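Local coordinates for protein beta-lactamase (Klebsiella pneumoniae, PDB 6KBY) that probably hydrolyses beta-lactam antibiotics to substituted beta-amino acids, as a class C serine enzyme that here carries adenosine monophosphate covalently in its pocket, at residues S71-A77 / Y156-T161; K338-I342 / I362-E367. All blocks are in the same frame, centred on the assembly; numbering follows the deposited sequence.

Interaction 1. Residues S71-A77 / Y156-T161; sequences SLSKTFA and YSNIGT. With AMP (adenosine monophosphate), chain B.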
loop_
_atom_site.group_PDB
_atom_site.type_symbol
_atom_site.label_atom_id
_atom_site.label_comp_id
_atom_site.label_asym_id
_atom_site.label_seq_id
_atom_site.Cartn_x
_atom_site.Cartn_y
_atom_site.Cartn_z
ATOM N N SER A 71 -4.932 -0.382 -2.791
ATOM C CA SER A 71 -3.908 0.662 -2.682
ATOM C C SER A 71 -2.654 0.278 -1.913
ATOM O O SER A 71 -1.712 1.081 -1.909
ATOM C CB SER A 71 -4.482 1.930 -2.079
ATOM O OG SER A 71 -5.451 2.453 -2.957
ATOM N N LEU A 72 -2.576 -0.888 -1.267
ATOM C CA LEU A 72 -1.244 -1.306 -0.851
ATOM C C LEU A 72 -0.325 -1.310 -2.054
ATOM O O LEU A 72 0.882 -1.094 -1.910
ATOM C CB LEU A 72 -1.256 -2.679 -0.185
ATOM C CG LEU A 72 -2.056 -2.791 1.109
ATOM C CD1 LEU A 72 -1.752 -4.102 1.811
ATOM C CD2 LEU A 72 -1.754 -1.610 1.997
ATOM N N SER A 73 -0.902 -1.489 -3.252
ATOM C CA SER A 73 -0.129 -1.483 -4.484
ATOM C C SER A 73 0.625 -0.176 -4.683
ATOM O O SER A 73 1.683 -0.172 -5.314
ATOM C CB SER A 73 -1.061 -1.716 -5.671
ATOM O OG SER A 73 -1.822 -2.904 -5.515
ATOM N N LYS A 74 0.092 0.937 -4.171
ATOM C CA LYS A 74 0.769 2.217 -4.355
ATOM C C LYS A 74 2.151 2.209 -3.721
ATOM O O LYS A 74 3.062 2.896 -4.205
ATOM C CB LYS A 74 -0.065 3.353 -3.764
ATOM C CG LYS A 74 -1.439 3.517 -4.398
ATOM C CD LYS A 74 -2.085 4.836 -3.993
ATOM C CE LYS A 74 -3.275 5.178 -4.877
ATOM N NZ LYS A 74 -4.294 4.092 -4.862
ATOM N N THR A 75 2.328 1.458 -2.627
ATOM C CA THR A 75 3.638 1.423 -1.989
ATOM C C THR A 75 4.659 0.692 -2.850
ATOM O O THR A 75 5.858 0.954 -2.728
ATOM C CB THR A 75 3.582 0.804 -0.583
ATOM O OG1 THR A 75 3.298 -0.604 -0.659
ATOM C CG2 THR A 75 2.559 1.495 0.301
ATOM N N PHE A 76 4.209 -0.231 -3.706
ATOM C CA PHE A 76 5.124 -0.884 -4.637
ATOM C C PHE A 76 5.554 0.067 -5.746
ATOM O O PHE A 76 6.715 0.053 -6.161
ATOM C CB PHE A 76 4.493 -2.164 -5.194
ATOM C CG PHE A 76 4.283 -3.216 -4.142
ATOM C CD1 PHE A 76 3.139 -3.209 -3.360
ATOM C CD2 PHE A 76 5.258 -4.163 -3.874
ATOM C CE1 PHE A 76 2.955 -4.150 -2.359
ATOM C CE2 PHE A 76 5.078 -5.109 -2.871
ATOM C CZ PHE A 76 3.925 -5.099 -2.117
ATOM N N ALA A 77 4.634 0.903 -6.232
ATOM C CA ALA A 77 5.014 1.940 -7.186
ATOM C C ALA A 77 6.050 2.876 -6.575
ATOM O O ALA A 77 7.026 3.255 -7.236
ATOM C CB ALA A 77 3.777 2.716 -7.645
ATOM N N TYR A 156 -5.356 12.671 -2.455
ATOM C CA TYR A 156 -5.007 11.279 -2.707
ATOM C C TYR A 156 -5.445 10.908 -4.122
ATOM O O TYR A 156 -6.575 11.203 -4.528
ATOM C CB TYR A 156 -5.732 10.433 -1.662
ATOM C CG TYR A 156 -5.398 8.971 -1.663
ATOM C CD1 TYR A 156 -4.247 8.497 -1.059
ATOM C CD2 TYR A 156 -6.277 8.050 -2.206
ATOM C CE1 TYR A 156 -3.959 7.148 -1.035
ATOM C CE2 TYR A 156 -5.994 6.696 -2.191
ATOM C CZ TYR A 156 -4.823 6.257 -1.610
ATOM O OH TYR A 156 -4.525 4.912 -1.576
ATOM N N SER A 157 -4.547 10.297 -4.898
ATOM C CA SER A 157 -4.796 10.175 -6.333
ATOM C C SER A 157 -4.297 8.859 -6.908
ATOM O O SER A 157 -3.095 8.567 -6.857
ATOM C CB SER A 157 -4.157 11.334 -7.097
ATOM O OG SER A 157 -4.366 11.185 -8.496
ATOM N N ASN A 158 -5.213 8.109 -7.526
ATOM C CA ASN A 158 -4.791 6.962 -8.322
ATOM C C ASN A 158 -4.028 7.396 -9.564
ATOM O O ASN A 158 -3.113 6.692 -10.007
ATOM C CB ASN A 158 -6.001 6.120 -8.708
ATOM C CG ASN A 158 -6.645 5.494 -7.501
ATOM O OD1 ASN A 158 -6.043 4.659 -6.845
ATOM N ND2 ASN A 158 -7.833 5.968 -7.137
ATOM N N ILE A 159 -4.394 8.538 -10.145
ATOM C CA ILE A 159 -3.746 8.990 -11.374
ATOM C C ILE A 159 -2.299 9.367 -11.103
ATOM O O ILE A 159 -1.387 8.954 -11.826
ATOM C CB ILE A 159 -4.507 10.171 -12.004
ATOM C CG1 ILE A 159 -6.010 9.902 -12.106
ATOM C CG2 ILE A 159 -3.914 10.492 -13.373
ATOM C CD1 ILE A 159 -6.800 11.089 -12.665
ATOM N N GLY A 160 -2.071 10.183 -10.073
ATOM C CA GLY A 160 -0.705 10.554 -9.734
ATOM C C GLY A 160 0.167 9.348 -9.434
ATOM O O GLY A 160 1.317 9.276 -9.876
ATOM N N THR A 161 -0.381 8.367 -8.709
ATOM C CA THR A 161 0.370 7.143 -8.444
ATOM C C THR A 161 0.694 6.419 -9.738
ATOM O O THR A 161 1.790 5.864 -9.895
ATOM C CB THR A 161 -0.420 6.214 -7.520
ATOM O OG1 THR A 161 -0.872 6.933 -6.371
ATOM C CG2 THR A 161 0.450 5.054 -7.080
HETATM P P AMP B . -6.939 2.422 -2.497
HETATM O O1P AMP B . -7.293 1.020 -2.109
HETATM O O2P AMP B . -7.101 3.514 -1.474
HETATM O "O5'" AMP B . -7.685 2.819 -3.841
HETATM C "C5'" AMP B . -7.681 1.934 -4.952
HETATM C "C4'" AMP B . -9.035 1.314 -5.179
HETATM O "O4'" AMP B . -9.970 2.325 -5.645
HETATM C "C3'" AMP B . -9.084 0.233 -6.250
HETATM O "O3'" AMP B . -8.678 -1.037 -5.777
HETATM C "C2'" AMP B . -10.528 0.289 -6.724
HETATM O "O2'" AMP B . -11.387 -0.368 -5.801
HETATM C "C1'" AMP B . -10.801 1.789 -6.654
HETATM N N9 AMP B . -10.469 2.464 -7.924
HETATM C C8 AMP B . -9.451 3.333 -8.114
HETATM N N7 AMP B . -9.420 3.777 -9.398
HETATM C C5 AMP B . -10.438 3.178 -10.049
HETATM C C6 AMP B . -10.973 3.202 -11.427
HETATM N N6 AMP B . -10.396 3.967 -12.383
HETATM N N1 AMP B . -12.051 2.428 -11.699
HETATM C C2 AMP B . -12.630 1.660 -10.754
HETATM N N3 AMP B . -12.196 1.593 -9.480
HETATM C C4 AMP B . -11.124 2.316 -9.075
#

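Interaction 2. Residues K338-I342 / I362-E367; sequences KKMGI and ILSSLE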
loop_
_atom_site.group_PDB
_atom_site.type_symbol
_atom_site.label_atom_id
_atom_site.label_comp_id
_atom_site.label_asym_id
_atom_site.label_seq_id
_atom_site.Cartn_x
_atom_site.Cartn_y
_atom_site.Cartn_z
ATOM N N LYS A 338 10.084 -0.951 17.190
ATOM C CA LYS A 338 9.665 -2.124 17.931
ATOM C C LYS A 338 9.765 -3.399 17.107
ATOM O O LYS A 338 9.435 -4.473 17.616
ATOM C CB LYS A 338 8.237 -1.928 18.449
ATOM C CG LYS A 338 8.067 -0.703 19.345
ATOM C CD LYS A 338 9.053 -0.695 20.507
ATOM C CE LYS A 338 8.823 0.507 21.404
ATOM N NZ LYS A 338 9.881 0.633 22.448
ATOM N N LYS A 339 10.234 -3.304 15.866
ATOM C CA LYS A 339 10.290 -4.432 14.939
ATOM C C LYS A 339 8.993 -5.230 14.975
ATOM O O LYS A 339 8.971 -6.463 15.030
ATOM C CB LYS A 339 11.520 -5.310 15.163
ATOM C CG LYS A 339 12.843 -4.558 15.136
ATOM C CD LYS A 339 13.226 -4.021 13.761
ATOM C CE LYS A 339 14.570 -3.307 13.851
ATOM N NZ LYS A 339 15.131 -2.933 12.526
ATOM N N MET A 340 7.886 -4.507 14.964
ATOM C CA MET A 340 6.596 -5.160 14.981
ATOM C C MET A 340 5.767 -4.667 13.812
ATOM O O MET A 340 5.869 -3.506 13.396
ATOM C CB MET A 340 5.871 -4.982 16.296
ATOM C CG MET A 340 5.459 -3.594 16.591
ATOM S SD MET A 340 4.641 -3.522 18.188
ATOM C CE MET A 340 5.707 -4.476 19.244
ATOM N N GLY A 341 4.974 -5.566 13.259
ATOM C CA GLY A 341 4.181 -5.223 12.098
ATOM C C GLY A 341 3.013 -6.166 11.965
ATOM O O GLY A 341 3.006 -7.274 12.520
ATOM N N ILE A 342 2.015 -5.708 11.217
ATOM C CA ILE A 342 0.808 -6.483 10.999
ATOM C C ILE A 342 0.316 -6.276 9.574
ATOM O O ILE A 342 0.388 -5.168 9.023
ATOM C CB ILE A 342 -0.284 -6.149 12.037
ATOM C CG1 ILE A 342 -1.497 -7.064 11.867
ATOM C CG2 ILE A 342 -0.686 -4.683 11.974
ATOM C CD1 ILE A 342 -2.493 -6.937 12.995
ATOM N N ILE A 362 -4.043 -4.983 18.424
ATOM C CA ILE A 362 -3.111 -6.101 18.328
ATOM C C ILE A 362 -1.685 -5.645 18.614
ATOM O O ILE A 362 -0.992 -6.224 19.461
ATOM C CB ILE A 362 -3.234 -6.807 16.968
ATOM C CG1 ILE A 362 -4.590 -7.499 16.863
ATOM C CG2 ILE A 362 -2.107 -7.822 16.799
ATOM C CD1 ILE A 362 -4.910 -8.008 15.475
ATOM N N LEU A 363 -1.217 -4.607 17.919
ATOM C CA LEU A 363 0.164 -4.193 18.143
ATOM C C LEU A 363 0.375 -3.704 19.575
ATOM O O LEU A 363 1.423 -3.961 20.177
ATOM C CB LEU A 363 0.600 -3.154 17.111
ATOM C CG LEU A 363 0.714 -3.633 15.653
ATOM C CD1 LEU A 363 1.425 -2.592 14.803
ATOM C CD2 LEU A 363 1.405 -4.986 15.531
ATOM N N SER A 364 -0.617 -3.030 20.153
ATOM C CA SER A 364 -0.462 -2.552 21.523
ATOM C C SER A 364 -0.333 -3.696 22.523
ATOM O O SER A 364 0.226 -3.495 23.608
ATOM C CB SER A 364 -1.619 -1.621 21.893
ATOM O OG SER A 364 -1.630 -0.472 21.060
ATOM N N SER A 365 -0.820 -4.892 22.185
ATOM C CA SER A 365 -0.750 -6.042 23.077
ATOM C C SER A 365 0.622 -6.707 23.104
ATOM O O SER A 365 0.844 -7.583 23.951
ATOM C CB SER A 365 -1.794 -7.085 22.661
ATOM O OG SER A 365 -1.351 -7.855 21.549
ATOM N N LEU A 366 1.548 -6.313 22.230
ATOM C CA LEU A 366 2.739 -7.117 21.970
ATOM C C LEU A 366 3.905 -6.879 22.928
ATOM O O LEU A 366 4.897 -7.614 22.858
ATOM C CB LEU A 366 3.200 -6.948 20.525
ATOM C CG LEU A 366 2.194 -7.418 19.477
ATOM C CD1 LEU A 366 2.802 -7.260 18.093
ATOM C CD2 LEU A 366 1.778 -8.859 19.723
ATOM N N GLU A 367 3.833 -5.884 23.806
ATOM C CA GLU A 367 4.808 -5.773 24.884
ATOM C C GLU A 367 4.157 -5.061 26.058
ATOM O O GLU A 367 3.102 -4.435 25.925
ATOM C CB GLU A 367 6.097 -5.056 24.454
ATOM C CG GLU A 367 5.933 -3.557 24.276
ATOM C CD GLU A 367 7.232 -2.838 23.940
ATOM O OE1 GLU A 367 7.221 -1.583 23.902
ATOM O OE2 GLU A 367 8.267 -3.506 23.717
HETATM O O HOH W 1 10.388 -1.673 23.890
#

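Interaction 1. Residues S71-A77 / Y156-T161
Lys74 NZ is gripped from several sides. Across the two segments its shortest bond goes to OD1 of Asn158, 2.7 Å away, with the nitrogen tilted 31° from the amide's carbonyl plane; within its own segment it also donates to Ser71 OG at 2.8 Å, and the carbonyl of Ala227 takes a further bond. NZ also makes a weak bond to Tyr156 OH, 3.4 Å away. The lysine chain runs extended from the helix until its last torsion (chi4 57°), where it bends and brings the ammonium round to this cluster. Lower down, the chain is crossed at about a right angle by Thr161, whose CG2 methyl packs on Lys74 CG at 3.6 Å. The hydroxyl of Thr161 turns back to Ser157 O, which Thr161 N also binds, while Ser157 OG caps the helix with a nearly straight bond from Gly160 N (178°).

Ser71 OG is bonded covalently to the AMP phosphorus, and the backbone N of Ser71 donates to O1P at 2.8 Å. Tyr156 presents its ring edge to Ser71 OG and sets its hydroxyl 3.0 Å from that atom and 2.9 Å from O2P of the nucleotide; the strongest polar partner of this hydroxyl is Lys321 NZ, with which it is hydrogen-bonded. Asn158 ND2 bonds to the carbonyl of Leu125, which fixes the amide's rotation and leaves OD1 facing the lysine.

Ser71 and Lys74 are consistent with the SxxK motif, and Tyr156 and Asn158 with the YxN motif, of serine beta-lactamases. By donating to Ser71 OG, the lysine probably draws electron density from the ester oxygen of the adduct.

Interaction 2. Residues K338-I342 / I362-E367
Apolar packing carries most of this contact. Ile342 and Ile362 cross at about a right angle, their CD1 methyls meeting at 3.6 Å; because CG1 of Ile342 lies anti to the backbone N (chi1 -175°), its long branch reaches towards the helix. The shorter branch, CG2, faces CG and CD1 of Leu363, whose other methyl, CD2, lies 4.1 Å from Ile342 CB and as far from the carbonyl carbon of Gly341. That glycine brings backbone rather than side chain to the leucine.

Met340 fills the next place along. Its sulfur sits 3.8 Å from Leu363 O and 4.2 Å from Leu363 CB, and a bend at the last torsion (chi3 46°) turns CE onto Leu366 CB, 3.7 Å off. The methionine and Leu366 side chains run past each other in opposite directions. Leu366 also touches Val39 and Val41 of strand 34-41 and Ile15 of helix 11-30, while Ile362 rests on Val19 and Leu22 of that helix.

The polar part lies at the margin. Lys338 NZ forms a long salt bridge with Glu367 OE1 at 3.8 Å, and a water accepts from NZ and donates to Glu367 OE2, 2.8 Å from each. The same OE1 is paired more strongly with Lys370 NZ in a salt bridge.

Strand 340-346 is thus joined to helix 352-364 and the residues just after it by apolar side chains, a thioether among them, as part of the helical layer covering this face of the antiparallel sheet; the long, water-bridged charge pair probably adds only modest attraction.

How the interactions relate
From the N terminus, helix 11-30 and strands 34-41 and 44-50 come first, before the chain enters helix 72-86. Interaction 1 closes a loop of 78 intervening residues, largely outside strands, when helix 158-171 begins beside that helix. The chain then supplies most of the strands of the central sheet, and interaction 2 closes a much shorter loop, with 19 residues between segments 338-342 and 362-367. The two loops follow in series and neither nest nor cross. Their centres lie 26 Å apart: interaction 1 joins two helices at the nucleotide pocket, interaction 2 fastens the C-terminal helix to the sheet, away from that pocket.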